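Local coordinates for XRE family transcriptional regulator (Pseudomonas putida, PDB 6F8H), which is the antitoxin GraA, a HigA-type protein that partners the toxin GraT and probably binds operator DNA through its helix-turn-helix domain, at residues Phe31-Leu36 / Pro45-Ile50; Arg64-Ile67 / Thr72-Phe75. All blocks are in the same frame, centred on the assembly; numbering follows the deposited sequence.

Contact 1. Residues Phe31-Leu36 / Pro45-Ile50; sequences FSAAAL and PTVNNI
Val47 reaches across to helix 33-40 with a single methyl, CG1, and almost all the apolar packing between the two segments passes through that atom. CD2 of Leu36 lies 3.8 Å from Val47 CG1, the two branched side chains meeting at a slant. Ala33 CB sits 4.2 Å from the same Val47 CG1, and its carbonyl oxygen, Ala33 O, is 3.8 Å from it. Val47 carries CG1 anti to its backbone N (chi1 177°), which sends this branch out toward Ala33 and Leu36. A short beta-branched residue suits a place where the backbones are close: with the small Ala33 opposite, the CA atoms of Ala33 and Val47 are 6.2 Å apart. Leu36 is the longer partner, and it also meets Leu21, Cys68 and Leu69 in the core, while Val47 touches Ala37 and Leu40.

These are the two helices of the helix-turn-helix: helix 33-40 leads through a short turn into helix 44-51, which by family precedent would be the DNA-recognition helix.

The polar side of the contact has no hydrogen bond between the segments. The amide of Asn48 swings toward helix 33-40, its OD1 3.2 Å from Ala33 CB, a close van der Waals approach. Within 31-36, Ser32 is the N-cap: its OG accepts from Ala35 N at 2.9 Å and 162°, the nearly straight bond of a serine whose short side chain folds back on the first turn, pairing a first-turn N-H at the start of the helix that carries Ala33 and Leu36.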
ATOM      1  N   PHE A  31       9.151  13.799  20.679  1.00 36.14           N
ATOM      2  CA  PHE A  31      10.371  13.071  20.334  1.00 35.10           C
ATOM      3  C   PHE A  31      11.131  13.724  19.175  1.00 35.78           C
ATOM      4  O   PHE A  31      10.531  14.384  18.311  1.00 32.36           O
ATOM      5  CB  PHE A  31      10.059  11.600  20.001  1.00 34.00           C
ATOM      6  CG  PHE A  31       9.052  11.405  18.879  1.00 33.40           C
ATOM      7  CD1 PHE A  31       9.392  11.667  17.549  1.00 30.61           C
ATOM      8  CD2 PHE A  31       7.774  10.935  19.153  1.00 35.55           C
ATOM      9  CE1 PHE A  31       8.476  11.477  16.527  1.00 25.19           C
ATOM     10  CE2 PHE A  31       6.855  10.733  18.140  1.00 33.90           C
ATOM     11  CZ  PHE A  31       7.202  11.008  16.820  1.00 31.13           C
ATOM     12  N   SER A  32      12.453  13.541  19.169  1.00 34.00           N
ATOM     13  CA  SER A  32      13.280  13.876  18.009  1.00 32.43           C
ATOM     14  C   SER A  32      13.203  12.749  16.978  1.00 30.69           C
ATOM     15  O   SER A  32      12.749  11.645  17.286  1.00 27.87           O
ATOM     16  CB  SER A  32      14.747  14.102  18.409  1.00 33.23           C
ATOM     17  OG  SER A  32      15.377  12.868  18.718  1.00 30.62           O
ATOM     18  N   ALA A  33      13.671  13.019  15.761  1.00 30.15           N
ATOM     19  CA  ALA A  33      13.706  11.993  14.727  1.00 30.68           C
ATOM     20  C   ALA A  33      14.613  10.846  15.141  1.00 26.26           C
ATOM     21  O   ALA A  33      14.298   9.668  14.915  1.00 27.57           O
ATOM     22  CB  ALA A  33      14.167  12.588  13.396  1.00 33.18           C
ATOM     23  N   ALA A  34      15.750  11.194  15.737  1.00 29.04           N
ATOM     24  CA  ALA A  34      16.710  10.196  16.196  1.00 32.47           C
ATOM     25  C   ALA A  34      16.134   9.354  17.324  1.00 28.20           C
ATOM     26  O   ALA A  34      16.327   8.128  17.360  1.00 30.69           O
ATOM     27  CB  ALA A  34      18.012  10.865  16.644  1.00 34.83           C
ATOM     28  N   ALA A  35      15.432   9.996  18.252  1.00 27.03           N
ATOM     29  CA  ALA A  35      14.783   9.239  19.321  1.00 31.15           C
ATOM     30  C   ALA A  35      13.788   8.225  18.742  1.00 27.75           C
ATOM     31  O   ALA A  35      13.776   7.044  19.135  1.00 29.15           O
ATOM     32  CB  ALA A  35      14.099  10.171  20.299  1.00 31.50           C
ATOM     33  N   LEU A  36      12.986   8.653  17.771  1.00 28.02           N
ATOM     34  CA  LEU A  36      12.003   7.737  17.180  1.00 27.44           C
ATOM     35  C   LEU A  36      12.703   6.578  16.483  1.00 25.11           C
ATOM     36  O   LEU A  36      12.324   5.407  16.654  1.00 21.93           O
ATOM     37  CB  LEU A  36      11.086   8.478  16.201  1.00 26.97           C
ATOM     38  CG  LEU A  36      10.021   7.613  15.552  1.00 26.91           C
ATOM     39  CD1 LEU A  36       9.110   6.923  16.602  1.00 27.25           C
ATOM     40  CD2 LEU A  36       9.214   8.428  14.562  1.00 27.49           C
ATOM     41  N   PRO A  45      17.917   8.450   8.999  1.00 32.80           N
ATOM     42  CA  PRO A  45      17.503   8.990   7.695  1.00 32.24           C
ATOM     43  C   PRO A  45      16.166   8.461   7.187  1.00 31.80           C
ATOM     44  O   PRO A  45      15.431   9.217   6.552  1.00 33.06           O
ATOM     45  CB  PRO A  45      18.640   8.545   6.760  1.00 32.63           C
ATOM     46  CG  PRO A  45      19.829   8.593   7.631  1.00 34.86           C
ATOM     47  CD  PRO A  45      19.331   8.023   8.958  1.00 33.49           C
ATOM     48  N   THR A  46      15.867   7.195   7.467  1.00 32.48           N
ATOM     49  CA  THR A  46      14.576   6.614   7.116  1.00 35.34           C
ATOM     50  C   THR A  46      13.433   7.406   7.766  1.00 30.85           C
ATOM     51  O   THR A  46      12.488   7.815   7.088  1.00 31.49           O
ATOM     52  CB  THR A  46      14.469   5.141   7.549  1.00 37.24           C
ATOM     53  OG1 THR A  46      15.634   4.415   7.123  1.00 42.12           O
ATOM     54  CG2 THR A  46      13.246   4.517   6.933  1.00 42.97           C
ATOM     55  N   VAL A  47      13.540   7.635   9.073  1.00 31.06           N
ATOM     56  CA  VAL A  47      12.553   8.434   9.802  1.00 29.64           C
ATOM     57  C   VAL A  47      12.496   9.850   9.250  1.00 32.73           C
ATOM     58  O   VAL A  47      11.412  10.386   9.041  1.00 29.46           O
ATOM     59  CB  VAL A  47      12.855   8.495  11.314  1.00 26.73           C
ATOM     60  CG1 VAL A  47      11.845   9.392  12.017  1.00 27.77           C
ATOM     61  CG2 VAL A  47      12.822   7.115  11.913  1.00 27.41           C
ATOM     62  N   ASN A  48      13.670  10.437   8.992  1.00 31.23           N
ATOM     63  CA  ASN A  48      13.745  11.786   8.427  1.00 34.98           C
ATOM     64  C   ASN A  48      12.951  11.891   7.137  1.00 33.07           C
ATOM     65  O   ASN A  48      12.210  12.844   6.950  1.00 35.74           O
ATOM     66  CB  ASN A  48      15.202  12.206   8.170  1.00 31.75           C
ATOM     67  CG  ASN A  48      15.901  12.683   9.427  1.00 36.15           C
ATOM     68  OD1 ASN A  48      15.247  13.087  10.390  1.00 37.49           O
ATOM     69  ND2 ASN A  48      17.236  12.654   9.422  1.00 32.12           N
ATOM     70  N   ASN A  49      13.121  10.912   6.253  1.00 31.45           N
ATOM     71  CA  ASN A  49      12.367  10.871   4.994  1.00 31.49           C
ATOM     72  C   ASN A  49      10.847  10.838   5.180  1.00 32.20           C
ATOM     73  O   ASN A  49      10.092  11.487   4.447  1.00 32.63           O
ATOM     74  CB  ASN A  49      12.771   9.655   4.179  1.00 34.18           C
ATOM     75  CG  ASN A  49      14.114   9.815   3.529  1.00 39.53           C
ATOM     76  OD1 ASN A  49      14.695  10.906   3.527  1.00 42.11           O
ATOM     77  ND2 ASN A  49      14.622   8.730   2.961  1.00 37.15           N
ATOM     78  N   ILE A  50      10.388  10.073   6.159  1.00 31.62           N
ATOM     79  CA  ILE A  50       8.949   9.923   6.317  1.00 31.89           C
ATOM     80  C   ILE A  50       8.357  11.216   6.913  1.00 29.45           C
ATOM     81  O   ILE A  50       7.348  11.722   6.416  1.00 30.88           O
ATOM     82  CB  ILE A  50       8.621   8.670   7.152  1.00 30.70           C
ATOM     83  CG1 ILE A  50       8.964   7.434   6.297  1.00 31.52           C
ATOM     84  CG2 ILE A  50       7.141   8.684   7.580  1.00 30.21           C
ATOM     85  CD1 ILE A  50       9.041   6.110   7.018  1.00 26.95           C
TER

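Contact 2. Residues Arg64-Ile67 / Thr72-Phe75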
ATOM      1  N   ARG A  64       6.811  -1.943  12.770  1.00 24.41           N
ATOM      2  CA  ARG A  64       7.672  -1.264  13.736  1.00 23.04           C
ATOM      3  C   ARG A  64       6.938  -0.103  14.401  1.00 25.09           C
ATOM      4  O   ARG A  64       6.977   0.045  15.624  1.00 23.40           O
ATOM      5  CB  ARG A  64       8.968  -0.773  13.053  1.00 23.91           C
ATOM      6  CG  ARG A  64       9.838  -1.948  12.558  1.00 22.20           C
ATOM      7  CD  ARG A  64      11.129  -1.548  11.851  1.00 28.27           C
ATOM      8  NE  ARG A  64      11.921  -2.742  11.529  1.00 30.82           N
ATOM      9  CZ  ARG A  64      12.758  -3.336  12.380  1.00 31.40           C
ATOM     10  NH1 ARG A  64      12.949  -2.832  13.589  1.00 29.69           N
ATOM     11  NH2 ARG A  64      13.415  -4.424  12.018  1.00 37.16           N
ATOM     12  N   LEU A  65       6.245   0.707  13.604  1.00 24.57           N
ATOM     13  CA  LEU A  65       5.521   1.862  14.162  1.00 23.20           C
ATOM     14  C   LEU A  65       4.395   1.430  15.121  1.00 26.87           C
ATOM     15  O   LEU A  65       4.184   2.042  16.179  1.00 26.28           O
ATOM     16  CB  LEU A  65       4.953   2.718  13.028  1.00 26.32           C
ATOM     17  CG  LEU A  65       5.970   3.609  12.289  1.00 24.71           C
ATOM     18  CD1 LEU A  65       5.461   4.028  10.910  1.00 23.28           C
ATOM     19  CD2 LEU A  65       6.223   4.830  13.122  1.00 23.27           C
ATOM     20  N   SER A  66       3.681   0.376  14.741  1.00 26.78           N
ATOM     21  CA  SER A  66       2.568  -0.115  15.543  1.00 27.10           C
ATOM     22  C   SER A  66       3.039  -0.570  16.930  1.00 28.91           C
ATOM     23  O   SER A  66       2.391  -0.297  17.938  1.00 29.45           O
ATOM     24  CB  SER A  66       1.868  -1.264  14.829  1.00 26.99           C
ATOM     25  OG  SER A  66       2.671  -2.419  14.813  1.00 29.18           O
ATOM     26  N   ILE A  67       4.168  -1.275  16.981  1.00 27.26           N
ATOM     27  CA  ILE A  67       4.724  -1.662  18.268  1.00 27.51           C
ATOM     28  C   ILE A  67       5.202  -0.439  19.025  1.00 28.84           C
ATOM     29  O   ILE A  67       4.871  -0.246  20.189  1.00 28.47           O
ATOM     30  CB  ILE A  67       5.896  -2.661  18.118  1.00 25.11           C
ATOM     31  CG1 ILE A  67       5.377  -3.966  17.535  1.00 28.17           C
ATOM     32  CG2 ILE A  67       6.516  -2.948  19.473  1.00 32.06           C
ATOM     33  CD1 ILE A  67       6.444  -4.999  17.368  1.00 35.02           C
ATOM     34  N   THR A  72      -2.314  -0.101  15.348  1.00 28.91           N
ATOM     35  CA  THR A  72      -2.276  -1.257  14.474  1.00 27.56           C
ATOM     36  C   THR A  72      -1.310  -0.942  13.319  1.00 30.05           C
ATOM     37  O   THR A  72      -1.033   0.226  13.052  1.00 29.01           O
ATOM     38  CB  THR A  72      -3.656  -1.599  13.917  1.00 30.82           C
ATOM     39  OG1 THR A  72      -4.048  -0.592  12.976  1.00 27.99           O
ATOM     40  CG2 THR A  72      -4.693  -1.700  15.052  1.00 30.70           C
ATOM     41  N   PRO A  73      -0.792  -1.974  12.634  1.00 28.23           N
ATOM     42  CA  PRO A  73       0.036  -1.628  11.485  1.00 28.42           C
ATOM     43  C   PRO A  73      -0.835  -1.271  10.267  1.00 31.74           C
ATOM     44  O   PRO A  73      -0.364  -0.552   9.390  1.00 26.65           O
ATOM     45  CB  PRO A  73       0.869  -2.893  11.257  1.00 27.74           C
ATOM     46  CG  PRO A  73       0.014  -3.993  11.761  1.00 32.79           C
ATOM     47  CD  PRO A  73      -0.773  -3.424  12.921  1.00 32.05           C
ATOM     48  N   GLU A  74      -2.092  -1.719  10.244  1.00 27.87           N
ATOM     49  CA  GLU A  74      -3.006  -1.324   9.172  1.00 28.39           C
ATOM     50  C   GLU A  74      -3.214   0.199   9.161  1.00 26.05           C
ATOM     51  O   GLU A  74      -3.322   0.796   8.092  1.00 28.76           O
ATOM     52  CB  GLU A  74      -4.351  -2.051   9.299  1.00 28.00           C
ATOM     53  CG  GLU A  74      -4.323  -3.519   8.820  1.00 36.31           C
ATOM     54  CD  GLU A  74      -3.732  -4.479   9.848  1.00 40.48           C
ATOM     55  OE1 GLU A  74      -3.366  -4.034  10.962  1.00 33.25           O
ATOM     56  OE2 GLU A  74      -3.650  -5.688   9.539  1.00 41.42           O
ATOM     57  N   PHE A  75      -3.230   0.816  10.343  1.00 26.35           N
ATOM     58  CA  PHE A  75      -3.413   2.273  10.454  1.00 27.87           C
ATOM     59  C   PHE A  75      -2.437   3.002   9.537  1.00 25.59           C
ATOM     60  O   PHE A  75      -2.830   3.889   8.776  1.00 22.63           O
ATOM     61  CB  PHE A  75      -3.239   2.734  11.912  1.00 27.58           C
ATOM     62  CG  PHE A  75      -3.223   4.238  12.096  1.00 27.43           C
ATOM     63  CD1 PHE A  75      -4.394   4.979  12.004  1.00 25.12           C
ATOM     64  CD2 PHE A  75      -2.034   4.907  12.384  1.00 27.14           C
ATOM     65  CE1 PHE A  75      -4.380   6.359  12.185  1.00 31.22           C
ATOM     66  CE2 PHE A  75      -2.014   6.295  12.568  1.00 29.33           C
ATOM     67  CZ  PHE A  75      -3.192   7.018  12.463  1.00 29.46           C
TER
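Ser66 CB presses against the peptide link between Thr72 and Pro73, with Thr72 C and Pro73 N each 3.5 Å from it. This is the tight part of the contact, brief but close, and it brings the CA atoms of Ser66 and Pro73 to 5.0 Å. Next to it the proline ring lies along the serine: Pro73 CD is 3.9 Å from Ser66 CB, and Pro73 CB is 4.0 Å from Ser66 OG. With so little space between the backbones, a residue as small as serine fits well. Its hydroxyl is turned back to its own helix, bonding to Leu63 O, because chi1 of 70° puts OG between the backbone N and the carbonyl carbon; what it offers Pro73 is therefore packing.

The corner so closed joins helix 59-69, which follows the helix-turn-helix pair, to the long C-terminal helix 73-99.

Away from Ser66 the contact opens out. The exposed Thr72 directs CB away from helix 59-69 and acts as N-cap, its OG1 accepting from Phe75 N at 3.1 Å and 147°. Proline suits the position just after this cap, where the lack of an N-H costs no helical hydrogen bond. Beyond the ring the neighbour is the second subunit, whose Leu85 packs on Pro73 and Glu74; the pairing of Glu74 with Arg86 of that subunit is long and weak.

How the contacts relate
The two contacts come in series along the chain, contact 1 closing before contact 2 opens. Their centres stand about 16 Å apart and their nearest atoms about 5 Å, so they do not touch directly. Helix 59-69 bridges them: its Met61 meets Thr46 and Ile50 of contact 1, while Arg64 of contact 2 reaches back to Leu40 O at the end of helix 33-40. The second subunit approaches both, with its Leu103 on Phe31 and Leu36 and its Ser99 and Val100 at Arg64. Contact 1 thus lies within the presumed DNA-reading unit, and contact 2 where that unit turns into the long helix facing the partner chain.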